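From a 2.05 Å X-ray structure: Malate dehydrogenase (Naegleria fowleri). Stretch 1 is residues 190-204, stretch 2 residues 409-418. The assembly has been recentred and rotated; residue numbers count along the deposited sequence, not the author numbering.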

# COMPACT_ATOMS: atom_id res chain seq x y z
N GLU A 190 -19.36 3.72 27.43
CA GLU A 190 -19.45 2.29 27.69
C GLU A 190 -19.64 1.57 26.36
O GLU A 190 -19.71 2.19 25.30
CB GLU A 190 -20.57 2.00 28.67
CG GLU A 190 -20.30 2.47 30.07
CD GLU A 190 -21.44 2.14 31.01
OE1 GLU A 190 -22.39 2.95 31.07
OE2 GLU A 190 -21.39 1.07 31.65
N ARG A 191 -19.75 0.24 26.42
CA ARG A 191 -19.95 -0.51 25.18
C ARG A 191 -21.20 -0.05 24.46
O ARG A 191 -21.21 0.08 23.23
CB ARG A 191 -20.03 -2.01 25.46
CG ARG A 191 -20.55 -2.79 24.26
CD ARG A 191 -20.63 -4.29 24.50
NE ARG A 191 -21.41 -4.97 23.47
CZ ARG A 191 -22.64 -5.43 23.65
NH1 ARG A 191 -23.23 -5.31 24.83
NH2 ARG A 191 -23.28 -6.03 22.65
N ALA A 192 -22.27 0.24 25.21
CA ALA A 192 -23.52 0.69 24.59
C ALA A 192 -23.35 2.05 23.93
O ALA A 192 -23.91 2.31 22.86
CB ALA A 192 -24.63 0.74 25.63
N ASP A 193 -22.57 2.94 24.56
CA ASP A 193 -22.32 4.26 23.99
C ASP A 193 -21.54 4.15 22.69
O ASP A 193 -21.75 4.94 21.76
CB ASP A 193 -21.55 5.09 25.02
CG ASP A 193 -22.46 5.64 26.09
OD1 ASP A 193 -23.62 5.97 25.76
OD2 ASP A 193 -22.04 5.65 27.26
N VAL A 194 -20.62 3.19 22.62
CA VAL A 194 -19.87 2.97 21.38
C VAL A 194 -20.82 2.59 20.26
O VAL A 194 -20.67 3.03 19.12
CB VAL A 194 -18.79 1.89 21.59
CG1 VAL A 194 -18.19 1.45 20.26
CG2 VAL A 194 -17.70 2.39 22.54
N MET A 195 -21.81 1.74 20.57
CA MET A 195 -22.79 1.35 19.56
C MET A 195 -23.69 2.53 19.17
O MET A 195 -23.93 2.75 17.98
CB MET A 195 -23.63 0.18 20.07
CG MET A 195 -22.75 -0.92 20.58
SD MET A 195 -22.80 -2.32 19.49
CE MET A 195 -21.44 -3.29 20.14
N LYS A 196 -24.19 3.28 20.16
CA LYS A 196 -25.14 4.35 19.86
C LYS A 196 -24.47 5.53 19.18
O LYS A 196 -25.01 6.09 18.22
CB LYS A 196 -25.85 4.80 21.13
CG LYS A 196 -26.62 3.69 21.83
CD LYS A 196 -27.56 4.23 22.89
CE LYS A 196 -27.02 4.00 24.29
NZ LYS A 196 -28.09 4.29 25.31
N ASP A 197 -23.29 5.94 19.66
CA ASP A 197 -22.60 7.06 19.03
C ASP A 197 -22.23 6.75 17.59
O ASP A 197 -22.35 7.61 16.71
CB ASP A 197 -21.36 7.45 19.84
CG ASP A 197 -21.72 8.02 21.20
OD1 ASP A 197 -22.92 8.31 21.43
OD2 ASP A 197 -20.80 8.21 22.03
N ASN A 198 -21.77 5.52 17.32
CA ASN A 198 -21.45 5.18 15.94
C ASN A 198 -22.71 5.03 15.10
O ASN A 198 -22.74 5.43 13.93
CB ASN A 198 -20.61 3.91 15.91
CG ASN A 198 -19.15 4.19 16.19
OD1 ASN A 198 -18.42 4.66 15.32
ND2 ASN A 198 -18.73 3.94 17.42
N ALA A 199 -23.79 4.49 15.68
CA ALA A 199 -25.04 4.43 14.94
C ALA A 199 -25.47 5.83 14.51
O ALA A 199 -25.96 6.02 13.38
CB ALA A 199 -26.13 3.74 15.77
N ALA A 200 -25.29 6.84 15.38
CA ALA A 200 -25.63 8.21 15.02
C ALA A 200 -24.78 8.70 13.85
O ALA A 200 -25.26 9.44 12.99
CB ALA A 200 -25.47 9.13 16.23
N ILE A 201 -23.51 8.30 13.81
CA ILE A 201 -22.65 8.65 12.68
C ILE A 201 -23.16 8.00 11.40
O ILE A 201 -23.21 8.64 10.34
CB ILE A 201 -21.18 8.25 12.96
CG1 ILE A 201 -20.55 9.13 14.04
CG2 ILE A 201 -20.35 8.27 11.70
CD1 ILE A 201 -19.22 8.60 14.51
N PHE A 202 -23.50 6.72 11.46
CA PHE A 202 -23.89 6.02 10.25
C PHE A 202 -25.35 6.26 9.87
O PHE A 202 -25.70 6.08 8.70
CB PHE A 202 -23.55 4.53 10.37
CG PHE A 202 -22.08 4.28 10.25
CD1 PHE A 202 -21.50 4.13 8.99
CD2 PHE A 202 -21.27 4.31 11.36
CE1 PHE A 202 -20.16 3.95 8.86
CE2 PHE A 202 -19.92 4.14 11.23
CZ PHE A 202 -19.35 3.97 9.98
N LYS A 203 -26.18 6.69 10.80
CA LYS A 203 -27.49 7.19 10.40
C LYS A 203 -27.32 8.42 9.52
O LYS A 203 -27.93 8.52 8.45
CB LYS A 203 -28.32 7.52 11.64
CG LYS A 203 -29.55 8.36 11.35
CD LYS A 203 -30.26 8.75 12.62
CE LYS A 203 -31.62 9.39 12.33
NZ LYS A 203 -32.06 10.19 13.50
N ALA A 204 -26.45 9.34 9.95
CA ALA A 204 -26.20 10.55 9.18
C ALA A 204 -25.59 10.23 7.83
O ALA A 204 -25.91 10.88 6.82
CB ALA A 204 -25.29 11.48 9.98
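Stretch 2, residues 409-418: EEKKIVENLL

Helices that meet far apart in sequence often pack without a single hydrogen bond between them, relying on the fit of side chains into the relief of a neighbouring helix. Malate dehydrogenase from Naegleria fowleri offers a compact example. Residues 191-204 form a regular helix, with Glu190 at the N-cap position, and across it lies the closing part of a second helix that enters residues 409-418 from earlier in the chain. That helix carries Glu409 to Ile413; a 3-10 segment follows at Glu415 and Asn416, with Leu417 and Leu418 beyond it. The two axes approach to 9.3 Å, and their N-to-C directions differ by 66°, a signed crossing angle of -66°. The backbones come near each other where CA of Lys196 and CA of Val414 are 5.4 Å apart; one turn earlier on the first helix, CA of Ala192 lies 6.7 Å from CA of Ile413. Together the two stretches bury 560 Å², with no hydrogen bond between them.

The largest share belongs to Leu417, which gives up 104 Å². Its CA-to-CB bond points toward the first helix, and its chi1 is m, while chi2, at 117°, lies between wells. The forked end of the side chain meets successive parts of the helix: CD1 is 3.5 Å from CB of Ala199, whereas CD2 is 3.5 Å from CA of Ala200 and 3.9 Å from CD of Lys203. The small alanine side chains leave the helix surface low here, so that a leucine methyl can come close to the backbone itself. The extended aliphatic chain of Lys203 adds an apolar flank despite its charged end. The residues beyond the 3-10 segment thus lengthen the contact, and the backbone bond from Leu417 N to Val414 O, 3.0 Å, ties Leu417 back to Val414.

Ile413, with 86 Å² covered, is the classical knob. Its side chain, in the m, t rotamer, sits in a hole formed by Arg191, Ala192, Met195 and Lys196. CG2 lies 4.0 Å from CB of Met195 and 4.2 Å from CB of Ala192, while CD1 reaches to 4.0 Å from NH1 of Arg191, a contact of bulk rather than polarity.

Met195, the third large contributor at 65 Å², is buried, and its CA-to-CB bond points toward the second helix. Its CB is 3.6 Å from CG1 of Val414, and the same methyl CG1 comes within 3.4 Å of the carbonyl O of Met195, a close fit at the point where the chains converge. The far end of the methionine reaches back along the second helix, placing CE 3.6 Å from CD of Glu410. Beside it, NH2 of Arg191 and OE2 of Glu410 are 4.6 Å apart, too far for a salt bridge, and both carboxylate oxygens of Glu410 are hydrogen-bonded elsewhere in the structure. Shape, more than charge pairing, defines this crossing.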

# COMPACT_ATOMS: atom_id res chain seq x y z
N GLU A 409 -28.51 -8.50 19.99
CA GLU A 409 -28.34 -7.62 21.14
C GLU A 409 -27.83 -6.26 20.70
O GLU A 409 -28.28 -5.22 21.19
CB GLU A 409 -27.41 -8.24 22.18
N GLU A 410 -26.90 -6.24 19.74
CA GLU A 410 -26.42 -4.97 19.22
C GLU A 410 -27.55 -4.18 18.58
O GLU A 410 -27.68 -2.97 18.82
CB GLU A 410 -25.29 -5.23 18.22
CG GLU A 410 -24.01 -5.72 18.89
CD GLU A 410 -22.80 -5.80 17.96
OE1 GLU A 410 -22.82 -5.22 16.84
OE2 GLU A 410 -21.82 -6.47 18.36
N LYS A 411 -28.41 -4.85 17.81
CA LYS A 411 -29.50 -4.14 17.14
C LYS A 411 -30.46 -3.52 18.14
O LYS A 411 -30.83 -2.35 18.00
CB LYS A 411 -30.24 -5.11 16.22
CG LYS A 411 -31.44 -4.51 15.53
CD LYS A 411 -31.91 -5.41 14.42
CE LYS A 411 -33.23 -4.94 13.85
NZ LYS A 411 -32.98 -4.27 12.54
N LYS A 412 -30.82 -4.26 19.20
CA LYS A 412 -31.72 -3.71 20.21
C LYS A 412 -31.12 -2.47 20.87
O LYS A 412 -31.85 -1.54 21.21
CB LYS A 412 -32.04 -4.76 21.27
N ILE A 413 -29.80 -2.44 21.04
CA ILE A 413 -29.18 -1.29 21.69
C ILE A 413 -29.31 -0.04 20.83
O ILE A 413 -29.57 1.05 21.34
CB ILE A 413 -27.72 -1.60 22.04
CG1 ILE A 413 -27.67 -2.56 23.23
CG2 ILE A 413 -26.93 -0.30 22.26
CD1 ILE A 413 -26.30 -3.06 23.54
N VAL A 414 -29.18 -0.18 19.51
CA VAL A 414 -29.20 0.99 18.64
C VAL A 414 -30.55 1.16 17.94
O VAL A 414 -30.65 1.97 17.02
CB VAL A 414 -28.07 0.94 17.60
CG1 VAL A 414 -26.74 0.84 18.29
CG2 VAL A 414 -28.27 -0.22 16.60
N GLU A 415 -31.59 0.45 18.39
CA GLU A 415 -32.86 0.42 17.67
C GLU A 415 -33.47 1.80 17.43
O GLU A 415 -34.26 1.97 16.50
CB GLU A 415 -33.87 -0.46 18.42
CG GLU A 415 -34.35 0.16 19.72
CD GLU A 415 -35.03 -0.85 20.64
OE1 GLU A 415 -35.26 -2.00 20.19
OE2 GLU A 415 -35.31 -0.50 21.80
N ASN A 416 -33.13 2.79 18.26
CA ASN A 416 -33.74 4.11 18.11
C ASN A 416 -33.17 4.91 16.94
O ASN A 416 -33.70 5.98 16.63
CB ASN A 416 -33.58 4.91 19.40
CG ASN A 416 -34.42 4.36 20.52
OD1 ASN A 416 -35.49 3.79 20.29
ND2 ASN A 416 -33.94 4.51 21.75
N LEU A 417 -32.12 4.43 16.29
CA LEU A 417 -31.58 5.06 15.10
C LEU A 417 -32.10 4.41 13.82
O LEU A 417 -31.49 4.57 12.75
CB LEU A 417 -30.05 5.07 15.15
CG LEU A 417 -29.64 5.93 16.35
CD1 LEU A 417 -28.88 5.16 17.43
CD2 LEU A 417 -28.87 7.15 15.89
N LEU A 418 -33.20 3.66 13.92
CA LEU A 418 -33.86 3.03 12.78
C LEU A 418 -34.97 3.92 12.23
O LEU A 418 -34.76 4.71 11.30
CB LEU A 418 -34.42 1.66 13.17
CG LEU A 418 -33.40 0.59 13.59
CD1 LEU A 418 -34.09 -0.65 14.15
CD2 LEU A 418 -32.48 0.22 12.43